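Local coordinates for protein auracyanin-B-2 (Chloroflexus aurantiacus, PDB 1QHQ) that carries electrons with a type I blue copper centre, probably as a soluble acceptor for the membrane-bound alternative complex III, at residues 38-43 with 109-114; 54-59 with 122-127; 61-66 with 90-95. All blocks are in the same frame, centred on the assembly; numbering follows the deposited sequence. Where two conformers were deposited one is given.

Interaction 1: 38-43 with 109-114; sequences PANTVV and TFRTPA
Val42 lays its CG2 over one face of the Arg111 guanidinium, 3.5 Å from NH2 and offset toward the rim, while Asn40 O sits at the edge of the group, close to its plane. Arg111 NH1 to Asn40 O is a weak, bent bond of 3.3 Å; the strong partner of the guanidinium is Glu13, which forms a salt bridge with NH2. The Arg111 chain leaves the backbone extended and bends at chi3 (-59°), which turns NE out of the extended line; the guanidinium beyond it lies against Val42 CG2. Asn40 runs alongside it in the same direction, its amide plane 47° from the guanidinium plane and OD1 3.1 Å from Arg111 CD. The Phe110 ring, in the sheet's other face with Val43, has Val43 O obliquely near CD1 and touches Ala95 of strand 93-96. This is the end of an antiparallel strand pair, 42-49 with 104-111, in one sheet of the cupredoxin beta-sandwich. Val43 and Phe110 form a hydrogen-bonded pair, Val43 N to Phe110 O 2.8 Å and Phe110 N to Val43 O 3.0 Å; Val42 and Arg111 form the next, non-hydrogen-bonded one. Past Arg111 the regular pairing ends, and the hydroxyl of Thr112 takes over. With chi1 at 55°, OG1 stands between the backbone N and the carbonyl carbon, where it donates to a lone pair of Pro38 O at 2.7 Å and accepts the nearly straight N-H of Thr41 at 3.0 Å. Two bonds thus grip one buried hydroxyl, while Thr112 N returns a bond to Thr41 O at 2.8 Å. Within 38-43, Thr41 OG1 donates to Ala39 O from above the carbonyl plane. Ala39 CB rests near Pro113 O and also touches Val138 of strand 133-139.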
loop_
_atom_site.group_PDB
_atom_site.type_symbol
_atom_site.label_atom_id
_atom_site.label_comp_id
_atom_site.label_asym_id
_atom_site.label_seq_id
_atom_site.Cartn_x
_atom_site.Cartn_y
_atom_site.Cartn_z
ATOM N N PRO A 38 4.012 5.424 -14.652
ATOM C CA PRO A 38 4.803 4.762 -15.698
ATOM C C PRO A 38 5.579 3.603 -15.123
ATOM O O PRO A 38 5.921 3.637 -13.934
ATOM C CB PRO A 38 5.724 5.880 -16.171
ATOM C CG PRO A 38 5.883 6.780 -14.988
ATOM C CD PRO A 38 4.526 6.714 -14.260
ATOM N N ALA A 39 5.932 2.638 -15.954
ATOM C CA ALA A 39 6.703 1.480 -15.560
ATOM C C ALA A 39 8.171 1.835 -15.282
ATOM O O ALA A 39 8.672 2.816 -15.806
ATOM C CB ALA A 39 6.672 0.404 -16.660
ATOM N N ASN A 40 8.775 1.030 -14.453
ATOM C CA ASN A 40 10.218 1.077 -14.191
ATOM C C ASN A 40 10.686 2.461 -13.846
ATOM O O ASN A 40 11.749 2.959 -14.262
ATOM C CB ASN A 40 10.972 0.535 -15.440
ATOM C CG ASN A 40 12.454 0.341 -15.139
ATOM O OD1 ASN A 40 12.822 -0.140 -14.062
ATOM N ND2 ASN A 40 13.320 0.728 -16.068
ATOM N N THR A 41 9.941 3.155 -12.975
ATOM C CA THR A 41 10.193 4.492 -12.546
ATOM C C THR A 41 10.202 4.576 -11.013
ATOM O O THR A 41 9.432 3.848 -10.372
ATOM C CB THR A 41 9.021 5.434 -13.021
ATOM O OG1 THR A 41 9.020 5.359 -14.476
ATOM C CG2 THR A 41 9.284 6.840 -12.584
ATOM N N VAL A 42 11.104 5.349 -10.457
ATOM C CA VAL A 42 11.136 5.513 -8.985
ATOM C C VAL A 42 10.073 6.518 -8.575
ATOM O O VAL A 42 10.034 7.662 -9.039
ATOM C CB VAL A 42 12.496 5.995 -8.473
ATOM C CG1 VAL A 42 12.523 6.096 -6.948
ATOM C CG2 VAL A 42 13.586 5.013 -8.954
ATOM N N VAL A 43 9.197 6.050 -7.672
ATOM C CA VAL A 43 8.099 6.921 -7.206
ATOM C C VAL A 43 8.088 6.953 -5.691
ATOM O O VAL A 43 8.325 5.914 -5.065
ATOM C CB VAL A 43 6.716 6.373 -7.672
ATOM C CG1 VAL A 43 5.585 7.145 -7.062
ATOM C CG2 VAL A 43 6.670 6.366 -9.199
ATOM N N THR A 109 9.153 4.503 -0.972
ATOM C CA THR A 109 9.803 4.887 -2.251
ATOM C C THR A 109 10.207 3.602 -2.950
ATOM O O THR A 109 10.895 2.754 -2.363
ATOM C CB THR A 109 11.029 5.753 -2.006
ATOM O OG1 THR A 109 10.595 7.013 -1.414
ATOM C CG2 THR A 109 11.755 6.079 -3.335
ATOM N N PHE A 110 9.696 3.426 -4.161
ATOM C CA PHE A 110 9.842 2.161 -4.846
ATOM C C PHE A 110 9.987 2.362 -6.351
ATOM O O PHE A 110 9.499 3.346 -6.899
ATOM C CB PHE A 110 8.702 1.196 -4.522
ATOM C CG PHE A 110 7.352 1.638 -5.030
ATOM C CD1 PHE A 110 6.629 2.610 -4.372
ATOM C CD2 PHE A 110 6.814 1.080 -6.184
ATOM C CE1 PHE A 110 5.400 3.013 -4.853
ATOM C CE2 PHE A 110 5.606 1.502 -6.693
ATOM C CZ PHE A 110 4.853 2.444 -5.979
ATOM N N ARG A 111 10.497 1.320 -7.004
ATOM C CA ARG A 111 10.504 1.297 -8.472
ATOM C C ARG A 111 9.231 0.581 -8.940
ATOM O O ARG A 111 8.931 -0.524 -8.516
ATOM C CB ARG A 111 11.751 0.582 -9.005
ATOM C CG ARG A 111 11.822 0.636 -10.541
ATOM C CD ARG A 111 13.169 0.107 -11.026
ATOM N NE ARG A 111 14.277 0.889 -10.471
ATOM C CZ ARG A 111 14.739 2.005 -11.020
ATOM N NH1 ARG A 111 14.153 2.472 -12.125
ATOM N NH2 ARG A 111 15.725 2.697 -10.482
ATOM N N THR A 112 8.455 1.300 -9.745
ATOM C CA THR A 112 7.215 0.645 -10.241
ATOM C C THR A 112 7.583 -0.580 -11.075
ATOM O O THR A 112 8.650 -0.625 -11.701
ATOM C CB THR A 112 6.424 1.637 -11.087
ATOM O OG1 THR A 112 7.313 2.118 -12.121
ATOM C CG2 THR A 112 5.950 2.845 -10.275
ATOM N N PRO A 113 6.710 -1.567 -11.101
ATOM C CA PRO A 113 6.877 -2.788 -11.853
ATOM C C PRO A 113 6.639 -2.608 -13.344
ATOM O O PRO A 113 6.585 -1.470 -13.835
ATOM C CB PRO A 113 5.813 -3.712 -11.219
ATOM C CG PRO A 113 4.694 -2.737 -10.938
ATOM C CD PRO A 113 5.417 -1.529 -10.357
ATOM N N ALA A 114 6.595 -3.707 -14.090
ATOM C CA ALA A 114 6.376 -3.621 -15.567
ATOM C C ALA A 114 4.981 -3.140 -15.877
ATOM O O ALA A 114 4.095 -3.200 -14.984
ATOM C CB ALA A 114 6.503 -5.085 -16.062
#

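Interaction 2: 54-59 with 122-127; sequences GVQHNW and CTFPGH. With CU (copper (II) ion), chain B.
Gln56 crosses the Phe124 side chain obliquely, amide and ring planes 53° apart, with Gln56 OE1 3.2 Å from Phe124 CE1; CB of the same glutamine lies near CD1 and CE1. Val55 CG2 meets His127 tip to tip, in the plane of the imidazole at its CE1-NE2 edge, and Phe124 CB covers one face of that imidazole. Here two loops close the type I copper site of the cupredoxin fold: His57 ND1 and His127 ND1 each bind copper at 2.0 Å and Cys122 SG at 2.2 Å, with Met132 as fourth ligand. The two imidazoles meet rim to rim, planes at 58°. Cys122 SG accepts two N-H groups, Asn58 N at 3.4 Å (170°) and Phe124 N, which would probably temper the negative charge of the thiolate. Asn58 ties the loops together: a lone pair of OD1 takes Thr123 N at 2.9 Å, and ND2 gives to Thr123 OG1 at 3.0 Å. An alanine here would probably leave Thr123 N without its acceptor and let the loop after Cys122 shift. Thr123 OG1 is also bonded to Phe84 O.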
loop_
_atom_site.group_PDB
_atom_site.type_symbol
_atom_site.label_atom_id
_atom_site.label_comp_id
_atom_site.label_asym_id
_atom_site.label_seq_id
_atom_site.Cartn_x
_atom_site.Cartn_y
_atom_site.Cartn_z
ATOM N N GLY A 54 -10.600 7.301 13.955
ATOM C CA GLY A 54 -9.531 6.918 14.865
ATOM C C GLY A 54 -8.853 5.629 14.451
ATOM O O GLY A 54 -8.177 4.948 15.211
ATOM N N VAL A 55 -8.976 5.304 13.128
ATOM C CA VAL A 55 -8.535 4.002 12.667
ATOM C C VAL A 55 -7.206 4.008 11.910
ATOM O O VAL A 55 -6.823 5.008 11.303
ATOM C CB VAL A 55 -9.632 3.302 11.831
ATOM C CG1 VAL A 55 -9.678 3.862 10.415
ATOM C CG2 VAL A 55 -9.431 1.797 11.854
ATOM N N GLN A 56 -6.471 2.947 12.043
ATOM C CA GLN A 56 -5.209 2.705 11.373
ATOM C C GLN A 56 -5.370 2.232 9.935
ATOM O O GLN A 56 -6.299 1.521 9.609
ATOM C CB GLN A 56 -4.422 1.640 12.135
ATOM C CG GLN A 56 -3.969 2.145 13.510
ATOM C CD GLN A 56 -3.596 0.972 14.402
ATOM O OE1 GLN A 56 -4.504 0.204 14.793
ATOM N NE2 GLN A 56 -2.340 0.787 14.672
ATOM N N HIS A 57 -4.346 2.557 9.110
ATOM C CA HIS A 57 -4.366 2.170 7.707
ATOM C C HIS A 57 -2.925 2.167 7.136
ATOM O O HIS A 57 -2.061 2.883 7.597
ATOM C CB HIS A 57 -5.098 3.196 6.855
ATOM C CG HIS A 57 -6.568 3.384 7.034
ATOM N ND1 HIS A 57 -7.467 2.345 6.849
ATOM C CD2 HIS A 57 -7.295 4.497 7.201
ATOM C CE1 HIS A 57 -8.690 2.821 6.968
ATOM N NE2 HIS A 57 -8.631 4.127 7.194
ATOM N N ASN A 58 -2.781 1.307 6.114
ATOM C CA ASN A 58 -1.484 1.339 5.386
ATOM C C ASN A 58 -1.856 1.275 3.895
ATOM O O ASN A 58 -2.978 1.284 3.498
ATOM C CB ASN A 58 -0.520 0.295 5.780
ATOM C CG ASN A 58 -0.849 -1.123 5.414
ATOM O OD1 ASN A 58 -1.988 -1.353 4.972
ATOM N ND2 ASN A 58 0.067 -2.059 5.580
ATOM N N TRP A 59 -0.802 1.405 3.070
ATOM C CA TRP A 59 -0.941 1.279 1.606
ATOM C C TRP A 59 0.024 0.187 1.164
ATOM O O TRP A 59 1.250 0.255 1.470
ATOM C CB TRP A 59 -0.640 2.590 0.926
ATOM C CG TRP A 59 -0.765 2.569 -0.582
ATOM C CD1 TRP A 59 -1.892 2.878 -1.273
ATOM C CD2 TRP A 59 0.247 2.262 -1.543
ATOM N NE1 TRP A 59 -1.641 2.786 -2.650
ATOM C CE2 TRP A 59 -0.340 2.369 -2.795
ATOM C CE3 TRP A 59 1.593 1.888 -1.423
ATOM C CZ2 TRP A 59 0.396 2.193 -3.987
ATOM C CZ3 TRP A 59 2.325 1.665 -2.609
ATOM C CH2 TRP A 59 1.706 1.788 -3.848
ATOM N N CYS A 122 -5.182 -2.111 1.770
ATOM C CA CYS A 122 -4.765 -1.859 3.142
ATOM C C CYS A 122 -4.782 -3.236 3.847
ATOM O O CYS A 122 -5.727 -3.992 3.587
ATOM C CB CYS A 122 -5.695 -0.896 3.820
ATOM S SG CYS A 122 -5.390 -0.740 5.611
ATOM N N THR A 123 -3.782 -3.549 4.620
ATOM C CA THR A 123 -3.736 -4.832 5.299
ATOM C C THR A 123 -4.160 -4.785 6.764
ATOM O O THR A 123 -4.080 -5.855 7.391
ATOM C CB THR A 123 -2.388 -5.529 5.182
ATOM O OG1 THR A 123 -1.317 -4.732 5.688
ATOM C CG2 THR A 123 -2.146 -5.872 3.702
ATOM N N PHE A 124 -4.644 -3.655 7.239
ATOM C CA PHE A 124 -5.145 -3.715 8.669
ATOM C C PHE A 124 -6.312 -4.712 8.668
ATOM O O PHE A 124 -7.117 -4.700 7.763
ATOM C CB PHE A 124 -5.641 -2.325 9.047
ATOM C CG PHE A 124 -5.817 -2.287 10.561
ATOM C CD1 PHE A 124 -4.740 -2.142 11.389
ATOM C CD2 PHE A 124 -7.082 -2.566 11.072
ATOM C CE1 PHE A 124 -4.912 -2.180 12.769
ATOM C CE2 PHE A 124 -7.248 -2.617 12.448
ATOM C CZ PHE A 124 -6.169 -2.432 13.289
ATOM N N PRO A 125 -6.352 -5.584 9.663
ATOM C CA PRO A 125 -7.384 -6.625 9.721
ATOM C C PRO A 125 -8.756 -6.167 9.350
ATOM O O PRO A 125 -9.302 -5.197 9.852
ATOM C CB PRO A 125 -7.341 -7.064 11.194
ATOM C CG PRO A 125 -5.941 -6.827 11.603
ATOM C CD PRO A 125 -5.479 -5.591 10.838
ATOM N N GLY A 126 -9.375 -6.882 8.362
ATOM C CA GLY A 126 -10.687 -6.541 7.907
ATOM C C GLY A 126 -10.845 -5.532 6.824
ATOM O O GLY A 126 -11.879 -5.458 6.140
ATOM N N HIS A 127 -9.868 -4.604 6.636
ATOM C CA HIS A 127 -10.062 -3.525 5.695
ATOM C C HIS A 127 -10.088 -3.973 4.242
ATOM O O HIS A 127 -10.928 -3.491 3.488
ATOM C CB HIS A 127 -8.918 -2.490 5.929
ATOM C CG HIS A 127 -9.129 -1.766 7.228
ATOM N ND1 HIS A 127 -8.463 -0.558 7.498
ATOM C CD2 HIS A 127 -9.901 -1.989 8.302
ATOM C CE1 HIS A 127 -8.865 -0.097 8.689
ATOM N NE2 HIS A 127 -9.717 -0.932 9.163
HETATM CU CU CU B . -7.095 0.422 6.359
#

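Interaction 3: 61-66 with 90-95; sequences LVNGGD and TPNALA. With SO4 (sulfate ion), chain E.
Leu61 O receives two N-H groups from the neighbouring strand, Leu94 N at 2.9 Å and, weakly, Ala95 N at 3.5 Å: two residues, Leu94 and Ala95, stand opposite the single Leu61, which is a classic beta bulge in the antiparallel pair 60-62 and 93-96, at the margin of one sheet of the cupredoxin sandwich. Leu61 N closes the pair on Ala95 O at 2.7 Å. Because of the extra residue, Leu94 points toward strand 60-62, its CD1 3.9 Å from Leu61 CD2 as the two side chains cross. Its CG, anti to the carbonyl carbon (chi1 -62°), packs on Asn63 CB, which CD2 also reaches. One step further, Asn63 N bonds to Asn92 O at 2.7 Å, and the two asparagine side chains cross with amide planes 44° apart. A type II turn from Thr90 to Ala93 delivers Asn92, while an inverse gamma turn is centred on Asn63 in the other chain segment. Val62 and Ala93 face helix 66-77, meeting Val72. Gly65 occupies the N-cap of that helix, where Gly65 N donates to O3 of a sulfate, probably from the crystallisation liquor, at 2.9 Å with an N-H...O angle of 164°.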
loop_
_atom_site.group_PDB
_atom_site.type_symbol
_atom_site.label_atom_id
_atom_site.label_comp_id
_atom_site.label_asym_id
_atom_site.label_seq_id
_atom_site.Cartn_x
_atom_site.Cartn_y
_atom_site.Cartn_z
ATOM N N LEU A 61 1.116 -2.258 -2.151
ATOM C CA LEU A 61 0.971 -2.607 -3.593
ATOM C C LEU A 61 1.363 -4.060 -3.798
ATOM O O LEU A 61 2.428 -4.468 -3.372
ATOM C CB LEU A 61 1.942 -1.682 -4.373
ATOM C CG LEU A 61 1.949 -2.027 -5.893
ATOM C CD1 LEU A 61 0.577 -1.685 -6.470
ATOM C CD2 LEU A 61 3.016 -1.203 -6.603
ATOM N N VAL A 62 0.473 -4.839 -4.411
ATOM C CA VAL A 62 0.752 -6.252 -4.602
ATOM C C VAL A 62 0.968 -6.574 -6.085
ATOM O O VAL A 62 0.489 -5.869 -6.945
ATOM C CB VAL A 62 -0.302 -7.170 -3.994
ATOM C CG1 VAL A 62 -0.583 -6.760 -2.536
ATOM C CG2 VAL A 62 -1.561 -7.204 -4.800
ATOM N N ASN A 63 1.726 -7.663 -6.284
ATOM C CA ASN A 63 2.106 -8.061 -7.658
ATOM C C ASN A 63 1.036 -8.905 -8.307
ATOM O O ASN A 63 1.227 -10.102 -8.588
ATOM C CB ASN A 63 3.442 -8.799 -7.542
ATOM C CG ASN A 63 4.003 -9.200 -8.909
ATOM O OD1 ASN A 63 4.607 -10.290 -8.987
ATOM N ND2 ASN A 63 3.780 -8.395 -9.909
ATOM N N GLY A 64 -0.167 -8.351 -8.463
ATOM C CA GLY A 64 -1.279 -9.113 -9.012
ATOM C C GLY A 64 -2.633 -8.529 -8.634
ATOM O O GLY A 64 -2.777 -7.364 -8.286
ATOM N N GLY A 65 -3.646 -9.390 -8.721
ATOM C CA GLY A 65 -5.015 -9.082 -8.468
ATOM C C GLY A 65 -5.476 -9.628 -7.098
ATOM O O GLY A 65 -4.686 -9.747 -6.185
ATOM N N ASP A 66 -6.756 -9.992 -7.053
ATOM C CA ASP A 66 -7.389 -10.353 -5.789
ATOM C C ASP A 66 -6.851 -11.594 -5.152
ATOM O O ASP A 66 -6.726 -11.639 -3.907
ATOM C CB ASP A 66 -8.903 -10.376 -5.902
ATOM C CG ASP A 66 -9.490 -8.967 -5.879
ATOM O OD1 ASP A 66 -9.381 -8.293 -4.808
ATOM O OD2 ASP A 66 -9.931 -8.518 -6.944
ATOM N N THR A 90 7.502 -10.851 2.181
ATOM C CA THR A 90 6.231 -11.427 1.765
ATOM C C THR A 90 6.177 -11.492 0.231
ATOM O O THR A 90 6.551 -10.547 -0.461
ATOM C CB THR A 90 5.026 -10.597 2.243
ATOM O OG1 THR A 90 4.996 -10.596 3.693
ATOM C CG2 THR A 90 3.734 -11.198 1.740
ATOM N N PRO A 91 5.891 -12.676 -0.295
ATOM C CA PRO A 91 5.816 -12.883 -1.729
ATOM C C PRO A 91 4.775 -11.974 -2.359
ATOM O O PRO A 91 3.671 -11.784 -1.841
ATOM C CB PRO A 91 5.389 -14.341 -1.880
ATOM C CG PRO A 91 5.731 -14.978 -0.587
ATOM C CD PRO A 91 5.529 -13.896 0.459
ATOM N N ASN A 92 5.137 -11.394 -3.511
ATOM C CA ASN A 92 4.205 -10.597 -4.284
ATOM C C ASN A 92 3.752 -9.322 -3.603
ATOM O O ASN A 92 2.763 -8.705 -4.063
ATOM C CB ASN A 92 3.003 -11.460 -4.700
ATOM C CG ASN A 92 3.435 -12.572 -5.657
ATOM O OD1 ASN A 92 3.063 -13.737 -5.453
ATOM N ND2 ASN A 92 4.253 -12.228 -6.632
ATOM N N ALA A 93 4.483 -8.858 -2.615
ATOM C CA ALA A 93 4.236 -7.544 -2.002
ATOM C C ALA A 93 5.318 -6.563 -2.467
ATOM O O ALA A 93 6.481 -6.650 -2.080
ATOM C CB ALA A 93 4.266 -7.708 -0.482
ATOM N N LEU A 94 4.979 -5.752 -3.464
ATOM C CA LEU A 94 5.918 -4.887 -4.137
ATOM C C LEU A 94 6.401 -3.719 -3.284
ATOM O O LEU A 94 7.563 -3.329 -3.357
ATOM C CB LEU A 94 5.324 -4.339 -5.438
ATOM C CG LEU A 94 4.952 -5.368 -6.503
ATOM C CD1 LEU A 94 4.344 -4.699 -7.719
ATOM C CD2 LEU A 94 6.187 -6.168 -6.905
ATOM N N ALA A 95 5.496 -3.137 -2.507
ATOM C CA ALA A 95 5.813 -1.994 -1.675
ATOM C C ALA A 95 4.691 -1.764 -0.649
ATOM O O ALA A 95 3.519 -1.985 -0.938
ATOM C CB ALA A 95 5.853 -0.704 -2.564
HETATM S S SO4 E . -4.194 -12.809 -9.363
HETATM O O1 SO4 E . -4.312 -12.493 -7.914
HETATM O O2 SO4 E . -3.802 -14.253 -9.541
HETATM O O3 SO4 E . -3.104 -11.964 -9.985
HETATM O O4 SO4 E . -5.492 -12.543 -10.054
#

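Phe110 joins the two sheets of the sandwich: from interaction 1 its ring reaches into interaction 3, with CG 3.7 Å from Ala95 CB and CE2 3.7 Å from Leu61 CD2, and CZ lies 3.9 Å from Trp59 CH2 of interaction 2. Pro113 CG adds a contact to Leu94 CD1 at 3.8 Å. Interactions 1 and 2 lie on opposite sides of the chain's centre, their own centres about 24 Å apart, so the copper is at one end of the sandwich and the 38-43 turn at the other. Interaction 3 sits between them in this sense, its Val62 side chain about 13 Å from the copper; along the chain it is nested within the loops closed by both others.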